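HTH-type transcriptional regulator cbl (Escherichia coli K12, PDB 2FYI) probably acts as an accessory LysR-family transcription factor of the cysteine regulon, binding DNA, and is represented here by its cofactor-binding domain. Local coordinates at residues 14-19 with 63-68. Residues are numbered along the deposited sequence; the frame is centred on the assembly and turned at random.
Sequences GVLTIA and EADIGI
Strands 14-19 and 66-68 run parallel, their axes inclined by 25°, with Ala19 N donating to Ile66 O (2.9 Å) and Ala19 O accepting Ile68 N (2.9 Å). At the entry to strand 66-68, Thr17 O takes two donors, Asp65 N in its carbonyl plane at 2.8 Å and, weakly, Ile66 N. Asp65 continues the pairing with its side chain: with CG beside its own backbone N (chi1 -51°), the carboxylate reaches Thr17 N, OD2 accepting a nearly straight bond of 2.7 Å (178° at the hydrogen) from above its plane. An alanine here would lose the carboxylate and would probably leave Thr17 N without this acceptor, loosening the start of the pairing. The Leu16 side chain crosses that of Asp65 obliquely, and its CD1 meets Ile66 CD1 at 4.0 Å, while Ile18 CG2 meets Ile68 CD1 at 3.7 Å. On the face opposite Ile18 and Ile66, Ala19 CB abuts Ala64 CB (3.9 Å), and both methyls pack on Leu58 of helix 52-61, which links strand 43-49 to strand 66-69 in a beta-alpha-beta crossover with strand 14-20 between them, as in periplasmic-binding-protein-like folds. Helix 203-212 packs on Leu16, Ile18 and Ile66 through Tyr204, Val205 and Phe208, and strands 43-49 and 189-196 extend the sheet beyond the pair.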
loop_
_atom_site.group_PDB
_atom_site.type_symbol
_atom_site.label_atom_id
_atom_site.label_comp_id
_atom_site.label_asym_id
_atom_site.label_seq_id
_atom_site.Cartn_x
_atom_site.Cartn_y
_atom_site.Cartn_z
ATOM N N GLY A 14 -18.234 20.620 8.800
ATOM C CA GLY A 14 -18.106 20.390 7.365
ATOM C C GLY A 14 -17.303 19.130 7.118
ATOM O O GLY A 14 -16.988 18.381 8.041
ATOM N N VAL A 15 -16.943 18.898 5.870
ATOM C CA VAL A 15 -16.169 17.730 5.562
ATOM C C VAL A 15 -14.796 18.164 5.062
ATOM O O VAL A 15 -14.688 18.943 4.119
ATOM C CB VAL A 15 -16.862 16.892 4.493
ATOM C CG1 VAL A 15 -16.110 15.593 4.294
ATOM C CG2 VAL A 15 -18.309 16.645 4.871
ATOM N N LEU A 16 -13.742 17.666 5.694
ATOM C CA LEU A 16 -12.402 17.923 5.208
ATOM C C LEU A 16 -11.902 16.678 4.498
ATOM O O LEU A 16 -11.786 15.629 5.111
ATOM C CB LEU A 16 -11.472 18.247 6.368
ATOM C CG LEU A 16 -10.001 18.361 5.992
ATOM C CD1 LEU A 16 -9.786 19.531 5.064
ATOM C CD2 LEU A 16 -9.192 18.534 7.240
ATOM N N THR A 17 -11.601 16.780 3.213
ATOM C CA THR A 17 -11.070 15.633 2.511
ATOM C C THR A 17 -9.560 15.791 2.263
ATOM O O THR A 17 -9.124 16.743 1.623
ATOM C CB THR A 17 -11.824 15.369 1.191
ATOM O OG1 THR A 17 -13.182 15.042 1.480
ATOM C CG2 THR A 17 -11.211 14.191 0.456
ATOM N N ILE A 18 -8.768 14.847 2.770
ATOM C CA ILE A 18 -7.327 14.850 2.569
ATOM C C ILE A 18 -6.933 13.674 1.709
ATOM O O ILE A 18 -7.372 12.558 1.955
ATOM C CB ILE A 18 -6.603 14.721 3.889
ATOM C CG1 ILE A 18 -6.745 16.037 4.652
ATOM C CG2 ILE A 18 -5.134 14.290 3.674
ATOM C CD1 ILE A 18 -6.551 15.889 6.145
ATOM N N ALA A 19 -6.116 13.930 0.692
ATOM C CA ALA A 19 -5.627 12.875 -0.162
ATOM C C ALA A 19 -4.144 12.705 0.122
ATOM O O ALA A 19 -3.390 13.690 0.217
ATOM C CB ALA A 19 -5.877 13.200 -1.606
ATOM N N GLU A 63 -11.940 17.294 -5.763
ATOM C CA GLU A 63 -12.311 16.073 -5.038
ATOM C C GLU A 63 -11.605 15.925 -3.696
ATOM O O GLU A 63 -12.031 15.105 -2.871
ATOM C CB GLU A 63 -11.973 14.827 -5.845
ATOM C CG GLU A 63 -12.686 14.693 -7.148
ATOM C CD GLU A 63 -14.174 14.773 -6.960
ATOM O OE1 GLU A 63 -14.676 14.326 -5.903
ATOM O OE2 GLU A 63 -14.859 15.313 -7.862
ATOM N N ALA A 64 -10.508 16.666 -3.498
ATOM C CA ALA A 64 -9.837 16.705 -2.212
ATOM C C ALA A 64 -9.498 18.139 -1.893
ATOM O O ALA A 64 -9.238 18.921 -2.783
ATOM C CB ALA A 64 -8.598 15.870 -2.245
ATOM N N ASP A 65 -9.486 18.469 -0.615
ATOM C CA ASP A 65 -9.135 19.788 -0.157
ATOM C C ASP A 65 -7.605 19.971 -0.042
ATOM O O ASP A 65 -7.067 20.944 -0.542
ATOM C CB ASP A 65 -9.868 20.067 1.168
ATOM C CG ASP A 65 -11.415 19.789 1.085
ATOM O OD1 ASP A 65 -12.093 20.288 0.144
ATOM O OD2 ASP A 65 -11.989 19.096 1.980
ATOM N N ILE A 66 -6.915 19.025 0.598
ATOM C CA ILE A 66 -5.459 19.075 0.792
ATOM C C ILE A 66 -4.787 17.817 0.244
ATOM O O ILE A 66 -5.290 16.713 0.455
ATOM C CB ILE A 66 -5.111 19.152 2.290
ATOM C CG1 ILE A 66 -5.847 20.312 2.930
ATOM C CG2 ILE A 66 -3.645 19.352 2.501
ATOM C CD1 ILE A 66 -5.893 20.214 4.392
ATOM N N GLY A 67 -3.660 17.979 -0.453
ATOM C CA GLY A 67 -2.907 16.841 -0.953
ATOM C C GLY A 67 -1.594 16.753 -0.202
ATOM O O GLY A 67 -0.946 17.777 0.039
ATOM N N ILE A 68 -1.197 15.540 0.183
ATOM C CA ILE A 68 0.066 15.370 0.911
ATOM C C ILE A 68 0.886 14.237 0.339
ATOM O O ILE A 68 0.461 13.066 0.358
ATOM C CB ILE A 68 -0.168 15.090 2.398
ATOM C CG1 ILE A 68 -0.874 16.285 3.053
ATOM C CG2 ILE A 68 1.138 14.797 3.081
ATOM C CD1 ILE A 68 -1.855 15.902 4.162
#